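Local coordinates for sporozoite microneme protein essential for cell traversal (Plasmodium berghei, PDB 4U5A) that is essential for the traversal of host cells by the sporozoites of the malaria parasite, at residues A[36-41]-A[118-123]; A[51-56]-A[169-174]; A[59-64]-A[176-181]. One frame throughout, in Å; residues are numbered along the deposited sequence.

Contact 1 of 3, residues A[36-41]-A[118-123]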
ATOM      1  N   PHE A  36     -11.051   1.831  -1.366  1.00 63.73           N
ATOM      2  CA  PHE A  36     -11.949   1.509  -2.470  1.00 59.50           C
ATOM      3  C   PHE A  36     -13.424   1.411  -2.053  1.00 64.97           C
ATOM      4  O   PHE A  36     -14.299   1.878  -2.773  1.00 59.27           O
ATOM      5  CB  PHE A  36     -11.509   0.206  -3.138  1.00 45.15           C
ATOM      6  CG  PHE A  36     -10.445   0.397  -4.180  1.00 42.41           C
ATOM      7  CD1 PHE A  36     -10.785   0.745  -5.476  1.00 43.13           C
ATOM      8  CD2 PHE A  36      -9.106   0.235  -3.861  1.00 45.71           C
ATOM      9  CE1 PHE A  36      -9.811   0.924  -6.440  1.00 46.43           C
ATOM     10  CE2 PHE A  36      -8.123   0.412  -4.819  1.00 44.33           C
ATOM     11  CZ  PHE A  36      -8.477   0.758  -6.111  1.00 47.69           C
ATOM     12  N   LEU A  37     -13.694   0.829  -0.889  1.00 58.08           N
ATOM     13  CA  LEU A  37     -15.062   0.698  -0.392  1.00 57.39           C
ATOM     14  C   LEU A  37     -15.668   2.062  -0.092  1.00 65.00           C
ATOM     15  O   LEU A  37     -16.836   2.313  -0.396  1.00 67.16           O
ATOM     16  CB  LEU A  37     -15.100  -0.182   0.861  1.00 55.25           C
ATOM     17  CG  LEU A  37     -14.756  -1.664   0.679  1.00 62.48           C
ATOM     18  CD1 LEU A  37     -14.920  -2.424   1.982  1.00 66.29           C
ATOM     19  CD2 LEU A  37     -15.601  -2.292  -0.417  1.00 64.55           C
ATOM     20  N   ASP A  38     -14.876   2.936   0.522  1.00 66.24           N
ATOM     21  CA  ASP A  38     -15.326   4.285   0.837  1.00 66.56           C
ATOM     22  C   ASP A  38     -15.607   5.065  -0.442  1.00 67.32           C
ATOM     23  O   ASP A  38     -16.510   5.901  -0.482  1.00 80.00           O
ATOM     24  CB  ASP A  38     -14.290   5.020   1.692  1.00 55.07           C
ATOM     25  CG  ASP A  38     -14.189   4.458   3.095  1.00 69.55           C
ATOM     26  OD1 ASP A  38     -15.150   3.796   3.542  1.00 68.69           O
ATOM     27  OD2 ASP A  38     -13.144   4.671   3.746  1.00 85.27           O
ATOM     28  N   ILE A  39     -14.842   4.782  -1.492  1.00 61.57           N
ATOM     29  CA  ILE A  39     -15.100   5.415  -2.783  1.00 57.98           C
ATOM     30  C   ILE A  39     -16.374   4.864  -3.423  1.00 65.60           C
ATOM     31  O   ILE A  39     -17.122   5.602  -4.065  1.00 78.32           O
ATOM     32  CB  ILE A  39     -13.919   5.228  -3.760  1.00 65.48           C
ATOM     33  CG1 ILE A  39     -12.642   5.835  -3.179  1.00 61.26           C
ATOM     34  CG2 ILE A  39     -14.224   5.868  -5.108  1.00 41.03           C
ATOM     35  CD1 ILE A  39     -11.457   5.778  -4.121  1.00 55.77           C
ATOM     36  N   GLU A  40     -16.646   3.577  -3.223  1.00 76.62           N
ATOM     37  CA  GLU A  40     -17.847   2.966  -3.786  1.00 72.51           C
ATOM     38  C   GLU A  40     -19.116   3.344  -3.021  1.00 80.36           C
ATOM     39  O   GLU A  40     -19.999   2.511  -2.822  1.00 86.55           O
ATOM     40  CB  GLU A  40     -17.691   1.442  -3.777  1.00 75.39           C
ATOM     41  CG  GLU A  40     -16.500   0.918  -4.568  1.00 77.28           C
ATOM     42  CD  GLU A  40     -16.249  -0.563  -4.330  1.00 95.96           C
ATOM     43  OE1 GLU A  40     -17.123  -1.233  -3.738  1.00 98.40           O
ATOM     44  OE2 GLU A  40     -15.162  -1.050  -4.708  1.00 86.16           O
ATOM     45  N   ALA A  41     -19.202   4.602  -2.598  1.00 88.39           N
ATOM     46  CA  ALA A  41     -20.412   5.144  -1.987  1.00 81.69           C
ATOM     47  C   ALA A  41     -20.645   6.609  -2.377  1.00 85.46           C
ATOM     48  O   ALA A  41     -20.377   7.498  -1.571  1.00 77.36           O
ATOM     49  CB  ALA A  41     -20.347   5.001  -0.475  1.00 51.88           C
ATOM     50  N   LEU A 118      -5.761  11.203  -0.032  1.00 43.88           N
ATOM     51  CA  LEU A 118      -6.069  12.483  -0.662  1.00 36.03           C
ATOM     52  C   LEU A 118      -6.673  12.273  -2.059  1.00 49.94           C
ATOM     53  O   LEU A 118      -7.606  12.985  -2.454  1.00 51.89           O
ATOM     54  CB  LEU A 118      -4.825  13.372  -0.727  1.00 46.05           C
ATOM     55  CG  LEU A 118      -5.044  14.783  -1.283  1.00 47.58           C
ATOM     56  CD1 LEU A 118      -6.062  15.520  -0.434  1.00 38.76           C
ATOM     57  CD2 LEU A 118      -3.741  15.569  -1.326  1.00 38.41           C
ATOM     58  N   ASN A 119      -6.153  11.289  -2.793  1.00 51.23           N
ATOM     59  CA  ASN A 119      -6.718  10.924  -4.098  1.00 51.60           C
ATOM     60  C   ASN A 119      -8.180  10.459  -4.007  1.00 43.48           C
ATOM     61  O   ASN A 119      -9.012  10.817  -4.847  1.00 48.68           O
ATOM     62  CB  ASN A 119      -5.871   9.830  -4.760  1.00 44.03           C
ATOM     63  CG  ASN A 119      -4.615  10.372  -5.438  1.00 49.30           C
ATOM     64  OD1 ASN A 119      -4.561  11.531  -5.855  1.00 44.66           O
ATOM     65  ND2 ASN A 119      -3.598   9.523  -5.556  1.00 50.20           N
ATOM     66  N   LYS A 120      -8.479   9.660  -2.983  1.00 36.56           N
ATOM     67  CA  LYS A 120      -9.838   9.192  -2.708  1.00 35.18           C
ATOM     68  C   LYS A 120     -10.781  10.357  -2.443  1.00 56.79           C
ATOM     69  O   LYS A 120     -11.865  10.435  -3.032  1.00 57.57           O
ATOM     70  CB  LYS A 120      -9.845   8.240  -1.509  1.00 40.69           C
ATOM     71  CG  LYS A 120     -11.175   8.192  -0.760  1.00 51.23           C
ATOM     72  CD  LYS A 120     -11.050   7.445   0.560  1.00 63.62           C
ATOM     73  CE  LYS A 120     -11.762   8.182   1.685  1.00 75.67           C
ATOM     74  NZ  LYS A 120     -11.093   9.485   1.960  1.00 59.98           N
ATOM     75  N   SER A 121     -10.365  11.253  -1.548  1.00 61.08           N
ATOM     76  CA  SER A 121     -11.160  12.437  -1.237  1.00 50.59           C
ATOM     77  C   SER A 121     -11.426  13.251  -2.500  1.00 50.16           C
ATOM     78  O   SER A 121     -12.550  13.707  -2.739  1.00 48.64           O
ATOM     79  CB  SER A 121     -10.463  13.301  -0.184  1.00 44.43           C
ATOM     80  OG  SER A 121     -10.402  12.639   1.069  1.00 50.00           O
ATOM     81  N   HIS A 122     -10.382  13.420  -3.306  1.00 43.81           N
ATOM     82  CA  HIS A 122     -10.483  14.149  -4.564  1.00 41.25           C
ATOM     83  C   HIS A 122     -11.524  13.515  -5.494  1.00 55.04           C
ATOM     84  O   HIS A 122     -12.333  14.219  -6.115  1.00 61.06           O
ATOM     85  CB  HIS A 122      -9.111  14.199  -5.243  1.00 35.26           C
ATOM     86  CG  HIS A 122      -9.015  15.198  -6.351  1.00 47.50           C
ATOM     87  ND1 HIS A 122     -10.036  16.071  -6.665  1.00 62.11           N
ATOM     88  CD2 HIS A 122      -8.013  15.467  -7.225  1.00 45.47           C
ATOM     89  CE1 HIS A 122      -9.670  16.830  -7.681  1.00 48.83           C
ATOM     90  NE2 HIS A 122      -8.444  16.484  -8.040  1.00 43.94           N
ATOM     91  N   ILE A 123     -11.506  12.185  -5.581  1.00 52.60           N
ATOM     92  CA  ILE A 123     -12.451  11.463  -6.429  1.00 59.59           C
ATOM     93  C   ILE A 123     -13.889  11.622  -5.930  1.00 59.46           C
ATOM     94  O   ILE A 123     -14.795  11.911  -6.718  1.00 49.20           O
ATOM     95  CB  ILE A 123     -12.106   9.957  -6.513  1.00 59.30           C
ATOM     96  CG1 ILE A 123     -10.808   9.746  -7.304  1.00 62.88           C
ATOM     97  CG2 ILE A 123     -13.239   9.178  -7.163  1.00 38.46           C
ATOM     98  CD1 ILE A 123     -10.277   8.324  -7.245  1.00 44.03           C
TER
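I39, at the C-terminal end of helix 10-39, lies against K120 and I123 on the last turns of helix 88-126, where two long helices of the four-helix bundle come together near one end. The closest backbones are those of I39 and K120, whose CA atoms are 6.5 Å apart. Apolar contact does most of the work. CG1 of I39, anti to the carbonyl carbon (chi1 -59°), meets the aliphatic part of K120, with 3.7 Å between I39 CG1 and K120 CG, while CD1 of I39 sits 3.9 Å from CB of K120. The other branch goes to the isoleucine one turn on: CG2 of I39 and CG2 of I123 are 4.0 Å apart, and the two side chains cross at about a right angle. I39 also touches L54 of helix 49-57, and I123 touches F173 and I174 of helix 167-197, so the isoleucine pair links the two helices to their neighbours. The polar residues meet through carbon as well. CE of K120 approaches CB of D38 at 4.0 Å, and the lysine chain, extended at first, bends at its last two torsions. Its NZ is left 5.5 Å from OD2 of D38, too far for a salt bridge though the charges are opposite. No hydrogen bond crosses between the segments. The chemistry thus implies a surface seam made of methyl and methylene contacts, in which D38 and K120 probably add at most a weak, long-range electrostatic attraction.

Contact 2 of 3, residues A[51-56]-A[169-174]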
ATOM      1  N   VAL A  51     -19.527   1.276  -9.667  1.00 54.93           N
ATOM      2  CA  VAL A  51     -19.159   0.464  -8.512  1.00 63.28           C
ATOM      3  C   VAL A  51     -18.454  -0.830  -8.917  1.00 49.68           C
ATOM      4  O   VAL A  51     -17.421  -1.186  -8.342  1.00 70.12           O
ATOM      5  CB  VAL A  51     -20.395   0.121  -7.658  1.00 57.11           C
ATOM      6  CG1 VAL A  51     -19.996  -0.689  -6.438  1.00 63.87           C
ATOM      7  CG2 VAL A  51     -21.115   1.389  -7.245  1.00 43.52           C
ATOM      8  N   LYS A  52     -19.005  -1.527  -9.907  1.00 64.69           N
ATOM      9  CA  LYS A  52     -18.417  -2.783 -10.362  1.00 69.99           C
ATOM     10  C   LYS A  52     -17.032  -2.522 -10.943  1.00 74.45           C
ATOM     11  O   LYS A  52     -16.109  -3.325 -10.782  1.00 70.62           O
ATOM     12  CB  LYS A  52     -19.315  -3.454 -11.389  1.00 64.73           C
ATOM     13  N   LEU A  53     -16.900  -1.375 -11.604  1.00 65.62           N
ATOM     14  CA  LEU A  53     -15.644  -0.964 -12.213  1.00 63.17           C
ATOM     15  C   LEU A  53     -14.570  -0.774 -11.145  1.00 72.65           C
ATOM     16  O   LEU A  53     -13.444  -1.261 -11.279  1.00 74.68           O
ATOM     17  CB  LEU A  53     -15.836   0.327 -13.002  1.00 57.06           C
ATOM     18  CG  LEU A  53     -14.622   0.888 -13.740  1.00 70.74           C
ATOM     19  CD1 LEU A  53     -14.213  -0.017 -14.892  1.00 64.68           C
ATOM     20  CD2 LEU A  53     -14.915   2.290 -14.221  1.00 61.83           C
ATOM     21  N   LEU A  54     -14.931  -0.058 -10.082  1.00 64.09           N
ATOM     22  CA  LEU A  54     -13.999   0.207  -8.992  1.00 61.76           C
ATOM     23  C   LEU A  54     -13.635  -1.070  -8.244  1.00 59.81           C
ATOM     24  O   LEU A  54     -12.486  -1.255  -7.837  1.00 72.00           O
ATOM     25  CB  LEU A  54     -14.593   1.226  -8.018  1.00 74.90           C
ATOM     26  CG  LEU A  54     -14.848   2.638  -8.550  1.00 65.33           C
ATOM     27  CD1 LEU A  54     -15.577   3.465  -7.513  1.00 62.44           C
ATOM     28  CD2 LEU A  54     -13.540   3.303  -8.936  1.00 69.26           C
ATOM     29  N   SER A  55     -14.617  -1.951  -8.073  1.00 53.83           N
ATOM     30  CA  SER A  55     -14.380  -3.231  -7.414  1.00 58.15           C
ATOM     31  C   SER A  55     -13.437  -4.088  -8.241  1.00 64.51           C
ATOM     32  O   SER A  55     -12.650  -4.861  -7.695  1.00 68.86           O
ATOM     33  CB  SER A  55     -15.696  -3.968  -7.167  1.00 72.39           C
ATOM     34  OG  SER A  55     -16.419  -3.376  -6.100  1.00 82.74           O
ATOM     35  N   LYS A  56     -13.523  -3.953  -9.561  1.00 67.83           N
ATOM     36  CA  LYS A  56     -12.554  -4.588 -10.442  1.00 67.45           C
ATOM     37  C   LYS A  56     -11.173  -3.984 -10.196  1.00 51.93           C
ATOM     38  O   LYS A  56     -10.191  -4.711 -10.039  1.00 62.99           O
ATOM     39  CB  LYS A  56     -12.961  -4.430 -11.902  1.00 53.45           C
ATOM     40  N   GLU A 169     -15.903  10.067 -18.577  1.00 60.62           N
ATOM     41  CA  GLU A 169     -15.215  11.153 -17.898  1.00 70.51           C
ATOM     42  C   GLU A 169     -14.562  10.664 -16.609  1.00 64.50           C
ATOM     43  O   GLU A 169     -13.448  11.071 -16.277  1.00 60.06           O
ATOM     44  CB  GLU A 169     -16.190  12.288 -17.590  1.00 80.70           C
ATOM     45  CG  GLU A 169     -16.468  13.224 -18.762  1.00 90.82           C
ATOM     46  CD  GLU A 169     -15.279  13.384 -19.693  1.00103.84           C
ATOM     47  OE1 GLU A 169     -14.202  13.826 -19.234  1.00 97.71           O
ATOM     48  OE2 GLU A 169     -15.429  13.070 -20.893  1.00101.48           O
ATOM     49  N   LEU A 170     -15.264   9.792 -15.887  1.00 61.38           N
ATOM     50  CA  LEU A 170     -14.747   9.232 -14.642  1.00 61.52           C
ATOM     51  C   LEU A 170     -13.546   8.330 -14.940  1.00 64.19           C
ATOM     52  O   LEU A 170     -12.542   8.368 -14.222  1.00 55.06           O
ATOM     53  CB  LEU A 170     -15.851   8.473 -13.894  1.00 38.48           C
ATOM     54  CG  LEU A 170     -15.564   7.856 -12.517  1.00 64.40           C
ATOM     55  CD1 LEU A 170     -16.826   7.846 -11.670  1.00 59.85           C
ATOM     56  CD2 LEU A 170     -15.024   6.444 -12.643  1.00 70.18           C
ATOM     57  N   ILE A 171     -13.655   7.521 -15.991  1.00 54.19           N
ATOM     58  CA  ILE A 171     -12.519   6.736 -16.458  1.00 61.68           C
ATOM     59  C   ILE A 171     -11.368   7.673 -16.800  1.00 56.76           C
ATOM     60  O   ILE A 171     -10.225   7.452 -16.382  1.00 63.96           O
ATOM     61  CB  ILE A 171     -12.863   5.870 -17.703  1.00 60.70           C
ATOM     62  CG1 ILE A 171     -13.510   4.542 -17.298  1.00 50.84           C
ATOM     63  CG2 ILE A 171     -11.609   5.484 -18.448  1.00 47.69           C
ATOM     64  CD1 ILE A 171     -14.902   4.641 -16.771  1.00 49.56           C
ATOM     65  N   ASN A 172     -11.683   8.748 -17.518  1.00 55.00           N
ATOM     66  CA  ASN A 172     -10.659   9.702 -17.923  1.00 67.07           C
ATOM     67  C   ASN A 172      -9.976  10.374 -16.733  1.00 57.69           C
ATOM     68  O   ASN A 172      -8.821  10.786 -16.827  1.00 63.51           O
ATOM     69  CB  ASN A 172     -11.270  10.769 -18.840  1.00 75.98           C
ATOM     70  CG  ASN A 172     -10.342  11.951 -19.066  1.00 87.53           C
ATOM     71  OD1 ASN A 172      -9.196  11.787 -19.490  1.00 86.27           O
ATOM     72  ND2 ASN A 172     -10.829  13.151 -18.767  1.00 85.02           N
ATOM     73  N   PHE A 173     -10.671  10.447 -15.602  1.00 49.23           N
ATOM     74  CA  PHE A 173     -10.098  11.102 -14.432  1.00 56.93           C
ATOM     75  C   PHE A 173      -9.302  10.159 -13.536  1.00 58.41           C
ATOM     76  O   PHE A 173      -8.221  10.511 -13.065  1.00 46.08           O
ATOM     77  CB  PHE A 173     -11.184  11.781 -13.603  1.00 49.60           C
ATOM     78  CG  PHE A 173     -10.666  12.431 -12.352  1.00 53.92           C
ATOM     79  CD1 PHE A 173      -9.821  13.528 -12.428  1.00 52.50           C
ATOM     80  CD2 PHE A 173     -11.019  11.948 -11.103  1.00 51.83           C
ATOM     81  CE1 PHE A 173      -9.337  14.131 -11.282  1.00 48.60           C
ATOM     82  CE2 PHE A 173     -10.542  12.548  -9.951  1.00 54.11           C
ATOM     83  CZ  PHE A 173      -9.699  13.642 -10.042  1.00 51.03           C
ATOM     84  N   ILE A 174      -9.833   8.965 -13.291  1.00 59.65           N
ATOM     85  CA  ILE A 174      -9.184   8.059 -12.353  1.00 50.82           C
ATOM     86  C   ILE A 174      -8.119   7.194 -13.021  1.00 56.69           C
ATOM     87  O   ILE A 174      -7.325   6.556 -12.333  1.00 61.55           O
ATOM     88  CB  ILE A 174     -10.202   7.137 -11.643  1.00 45.92           C
ATOM     89  CG1 ILE A 174     -10.796   6.126 -12.624  1.00 61.38           C
ATOM     90  CG2 ILE A 174     -11.298   7.952 -10.970  1.00 40.92           C
ATOM     91  CD1 ILE A 174     -11.741   5.151 -11.968  1.00 60.61           C
TER
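L53 of the short helix 49-57 reaches across to L170 and I171 of helix 167-197, joining a helix that lies beside the end of the four-helix bundle to one of the long bundle helices. The two segments run in roughly the same direction, their axes 25° apart in direction and 12.3 Å apart at closest approach, so that side-chain ends rather than backbones fill the interval. L53 carries the larger share. With its CG anti to the backbone N (chi1 -179°), it reaches across with its CD2 methyl, which serves both partners: it lies 3.5 Å from CD1 of I171 and 4.4 Å from CD2 of L170. L53 and I171 meet at a slant, along the more exposed side of the interface. L170 also touches V50, one turn back on helix 49-57. L54 comes next and belongs to the buried side, where it packs also on E40 in the loop after helix 10-39. Its partner across the contact is I174, likewise buried, which also touches Y57 and I123. CG1 of I174 stands between its backbone N and carbonyl carbon (chi1 69°), and from there the chain ends in the CD1 methyl, 4.0 Å from CD2 of L54.

Contact 3 of 3, residues A[59-64]-A[176-181]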
ATOM      1  N   PHE A  59      -8.730  -5.104  -7.224  1.00 46.79           N
ATOM      2  CA  PHE A  59      -8.142  -6.439  -7.149  1.00 51.20           C
ATOM      3  C   PHE A  59      -6.645  -6.433  -7.428  1.00 51.15           C
ATOM      4  O   PHE A  59      -5.909  -7.277  -6.914  1.00 37.17           O
ATOM      5  CB  PHE A  59      -8.855  -7.389  -8.114  1.00 52.08           C
ATOM      6  CG  PHE A  59     -10.233  -7.789  -7.661  1.00 70.52           C
ATOM      7  CD1 PHE A  59     -10.578  -7.731  -6.317  1.00 77.49           C
ATOM      8  CD2 PHE A  59     -11.181  -8.228  -8.573  1.00 65.96           C
ATOM      9  CE1 PHE A  59     -11.845  -8.099  -5.893  1.00 76.49           C
ATOM     10  CE2 PHE A  59     -12.448  -8.597  -8.156  1.00 64.90           C
ATOM     11  CZ  PHE A  59     -12.781  -8.533  -6.813  1.00 74.90           C
ATOM     12  N   VAL A  60      -6.194  -5.483  -8.237  1.00 37.99           N
ATOM     13  CA  VAL A  60      -4.784  -5.421  -8.605  1.00 44.96           C
ATOM     14  C   VAL A  60      -3.873  -4.997  -7.435  1.00 49.36           C
ATOM     15  O   VAL A  60      -2.833  -5.620  -7.228  1.00 44.48           O
ATOM     16  CB  VAL A  60      -4.566  -4.482  -9.817  1.00 44.54           C
ATOM     17  CG1 VAL A  60      -3.110  -4.485 -10.253  1.00 38.41           C
ATOM     18  CG2 VAL A  60      -5.448  -4.912 -10.968  1.00 49.31           C
ATOM     19  N   PRO A  61      -4.254  -3.954  -6.662  1.00 51.69           N
ATOM     20  CA  PRO A  61      -3.379  -3.606  -5.537  1.00 40.43           C
ATOM     21  C   PRO A  61      -3.226  -4.739  -4.527  1.00 36.79           C
ATOM     22  O   PRO A  61      -2.155  -4.869  -3.938  1.00 36.22           O
ATOM     23  CB  PRO A  61      -4.087  -2.404  -4.900  1.00 32.18           C
ATOM     24  CG  PRO A  61      -4.848  -1.795  -6.008  1.00 35.66           C
ATOM     25  CD  PRO A  61      -5.325  -2.954  -6.830  1.00 53.41           C
ATOM     26  N   GLU A  62      -4.266  -5.553  -4.347  1.00 38.51           N
ATOM     27  CA  GLU A  62      -4.190  -6.690  -3.432  1.00 40.82           C
ATOM     28  C   GLU A  62      -3.198  -7.713  -3.951  1.00 37.66           C
ATOM     29  O   GLU A  62      -2.456  -8.317  -3.180  1.00 42.53           O
ATOM     30  CB  GLU A  62      -5.568  -7.343  -3.232  1.00 41.07           C
ATOM     31  CG  GLU A  62      -5.558  -8.455  -2.178  1.00 47.25           C
ATOM     32  CD  GLU A  62      -6.890  -9.148  -2.005  1.00 71.02           C
ATOM     33  OE1 GLU A  62      -7.856  -8.771  -2.703  1.00 83.81           O
ATOM     34  OE2 GLU A  62      -6.975 -10.070  -1.161  1.00 86.95           O
ATOM     35  N   GLU A  63      -3.181  -7.894  -5.266  1.00 31.70           N
ATOM     36  CA  GLU A  63      -2.254  -8.825  -5.877  1.00 34.06           C
ATOM     37  C   GLU A  63      -0.809  -8.388  -5.676  1.00 37.85           C
ATOM     38  O   GLU A  63       0.058  -9.214  -5.393  1.00 42.78           O
ATOM     39  CB  GLU A  63      -2.560  -8.989  -7.366  1.00 40.61           C
ATOM     40  CG  GLU A  63      -3.888  -9.688  -7.656  1.00 57.47           C
ATOM     41  CD  GLU A  63      -4.202  -9.766  -9.141  1.00 65.97           C
ATOM     42  OE1 GLU A  63      -3.737  -8.884  -9.893  1.00 65.05           O
ATOM     43  OE2 GLU A  63      -4.908 -10.711  -9.556  1.00 81.84           O
ATOM     44  N   LYS A  64      -0.563  -7.088  -5.793  1.00 34.18           N
ATOM     45  CA  LYS A  64       0.778  -6.543  -5.629  1.00 31.86           C
ATOM     46  C   LYS A  64       1.288  -6.716  -4.203  1.00 35.27           C
ATOM     47  O   LYS A  64       2.474  -6.951  -3.982  1.00 35.67           O
ATOM     48  CB  LYS A  64       0.800  -5.063  -6.011  1.00 31.33           C
ATOM     49  CG  LYS A  64       0.485  -4.780  -7.470  1.00 33.98           C
ATOM     50  CD  LYS A  64       1.613  -5.267  -8.367  1.00 40.91           C
ATOM     51  CE  LYS A  64       1.292  -5.058  -9.837  1.00 33.53           C
ATOM     52  NZ  LYS A  64       2.426  -5.493 -10.696  1.00 50.50           N
ATOM     53  N   PRO A 176      -5.363   8.143 -14.818  1.00 61.17           N
ATOM     54  CA  PRO A 176      -3.982   8.498 -14.465  1.00 59.50           C
ATOM     55  C   PRO A 176      -3.648   8.236 -12.998  1.00 55.38           C
ATOM     56  O   PRO A 176      -2.541   7.793 -12.695  1.00 55.18           O
ATOM     57  CB  PRO A 176      -3.912  10.002 -14.753  1.00 44.79           C
ATOM     58  CG  PRO A 176      -5.023  10.287 -15.679  1.00 58.60           C
ATOM     59  CD  PRO A 176      -6.095   9.278 -15.413  1.00 59.35           C
ATOM     60  N   ILE A 177      -4.604   8.495 -12.112  1.00 44.16           N
ATOM     61  CA  ILE A 177      -4.408   8.307 -10.678  1.00 51.85           C
ATOM     62  C   ILE A 177      -4.176   6.838 -10.331  1.00 49.49           C
ATOM     63  O   ILE A 177      -3.237   6.500  -9.610  1.00 46.41           O
ATOM     64  CB  ILE A 177      -5.616   8.852  -9.878  1.00 47.18           C
ATOM     65  CG1 ILE A 177      -5.721  10.371 -10.053  1.00 53.34           C
ATOM     66  CG2 ILE A 177      -5.499   8.507  -8.402  1.00 30.92           C
ATOM     67  CD1 ILE A 177      -6.936  10.988  -9.395  1.00 43.31           C
ATOM     68  N   TYR A 178      -5.030   5.970 -10.864  1.00 53.13           N
ATOM     69  CA  TYR A 178      -4.937   4.534 -10.618  1.00 46.60           C
ATOM     70  C   TYR A 178      -3.682   3.923 -11.250  1.00 52.08           C
ATOM     71  O   TYR A 178      -3.025   3.081 -10.638  1.00 39.67           O
ATOM     72  CB  TYR A 178      -6.206   3.835 -11.121  1.00 46.14           C
ATOM     73  CG  TYR A 178      -6.144   2.329 -11.099  1.00 57.19           C
ATOM     74  CD1 TYR A 178      -6.341   1.622  -9.918  1.00 49.62           C
ATOM     75  CD2 TYR A 178      -5.927   1.609 -12.267  1.00 45.63           C
ATOM     76  CE1 TYR A 178      -6.288   0.242  -9.895  1.00 45.42           C
ATOM     77  CE2 TYR A 178      -5.877   0.232 -12.258  1.00 51.18           C
ATOM     78  CZ  TYR A 178      -6.058  -0.447 -11.071  1.00 61.58           C
ATOM     79  OH  TYR A 178      -6.010  -1.821 -11.064  1.00 48.06           O
ATOM     80  N   ASP A 179      -3.355   4.335 -12.472  1.00 45.81           N
ATOM     81  CA  ASP A 179      -2.167   3.820 -13.147  1.00 39.27           C
ATOM     82  C   ASP A 179      -0.892   4.199 -12.395  1.00 44.97           C
ATOM     83  O   ASP A 179       0.058   3.419 -12.330  1.00 56.50           O
ATOM     84  CB  ASP A 179      -2.094   4.341 -14.582  1.00 40.59           C
ATOM     85  CG  ASP A 179      -3.020   3.596 -15.522  1.00 57.94           C
ATOM     86  OD1 ASP A 179      -3.788   2.733 -15.050  1.00 56.71           O
ATOM     87  OD2 ASP A 179      -2.987   3.890 -16.736  1.00 62.34           O
ATOM     88  N   ASP A 180      -0.887   5.393 -11.813  1.00 47.43           N
ATOM     89  CA  ASP A 180       0.256   5.856 -11.037  1.00 46.71           C
ATOM     90  C   ASP A 180       0.381   5.088  -9.724  1.00 42.56           C
ATOM     91  O   ASP A 180       1.488   4.825  -9.251  1.00 43.18           O
ATOM     92  CB  ASP A 180       0.136   7.359 -10.767  1.00 42.66           C
ATOM     93  CG  ASP A 180       0.770   7.771  -9.453  1.00 82.22           C
ATOM     94  OD1 ASP A 180       0.034   7.868  -8.446  1.00 89.02           O
ATOM     95  OD2 ASP A 180       2.001   7.992  -9.423  1.00 86.35           O
ATOM     96  N   PHE A 181      -0.760   4.698  -9.162  1.00 39.27           N
ATOM     97  CA  PHE A 181      -0.787   3.929  -7.921  1.00 28.65           C
ATOM     98  C   PHE A 181      -0.164   2.561  -8.145  1.00 42.12           C
ATOM     99  O   PHE A 181       0.741   2.154  -7.417  1.00 45.22           O
ATOM    100  CB  PHE A 181      -2.223   3.770  -7.417  1.00 27.76           C
ATOM    101  CG  PHE A 181      -2.327   3.164  -6.046  1.00 29.14           C
ATOM    102  CD1 PHE A 181      -1.279   3.260  -5.143  1.00 43.81           C
ATOM    103  CD2 PHE A 181      -3.468   2.473  -5.670  1.00 37.38           C
ATOM    104  CE1 PHE A 181      -1.377   2.697  -3.880  1.00 36.99           C
ATOM    105  CE2 PHE A 181      -3.574   1.906  -4.411  1.00 35.28           C
ATOM    106  CZ  PHE A 181      -2.526   2.018  -3.516  1.00 35.03           C
TER
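Y178 and F181, one turn apart on helix 167-197, reach over to V60 and P61 near the beginning of helix 59-84. Both helices belong to the four-helix bundle, and here they run nearly parallel, with 12° between their directions and 11.4 Å between their axes at closest approach. Long aromatic side chains span that interval. With CG anti to the backbone N (chi1 172°), the side chain of Y178 sends its ring out from the helix, and the length of the phenol brings the OH, rather than the root of the side chain, to V60. The nearest approach is 3.1 Å, between Y178 OH and V60 CG2; the two side chains cross at about a right angle. The valine branch that faces the phenol is the one anti to its carbonyl carbon, while CG1 stays farther off, 4.0 Å from OH of Y178. P61 follows with its pyrrolidine ring turned toward helix 167-197. CG of P61 meets F181 obliquely, at 4.2 Å from F181 CE2, and CD of the same proline lies 4.4 Å from OH of Y178, so P61 sits by both aromatic residues. F181, whose first torsion is likewise extended (chi1 -172°), continues inward to L112 and N116 of helix 88-126 and to I32 of helix 10-39, which puts it in the core among all four bundle helices. The Y178 ring stacks on that of Y57. The chemistry implies a division of labour: the phenol OH is hydrogen-bonded to the backbone O of Y57, the last residue of helix 49-57, and lies against V60 CG2 and P61 CD without bonding to either, whereas P61 CG on F181 CE2 is the purely apolar part.

Contacts 1 and 2 lie toward one end of the helical bundle and contact 3 nearer its middle; their centres are 11 Å (contacts 1 and 2), 12 Å (2 and 3) and 14 Å (1 and 3) apart. Contacts 2 and 3 both use helix 167-197, on consecutive turns, against the successive helices 49-57 and 59-84. Contact 1 touches each of them. Toward contact 2, CG2 of I39 lies 3.7 Å from CD1 of L54, and the rings of H122 and F173 meet edge-to-face. Toward contact 3, CE2 of F36 lies 4.1 Å from CG of P61. Contacts 2 and 3 are joined along helix 167-197, which is kinked at P176.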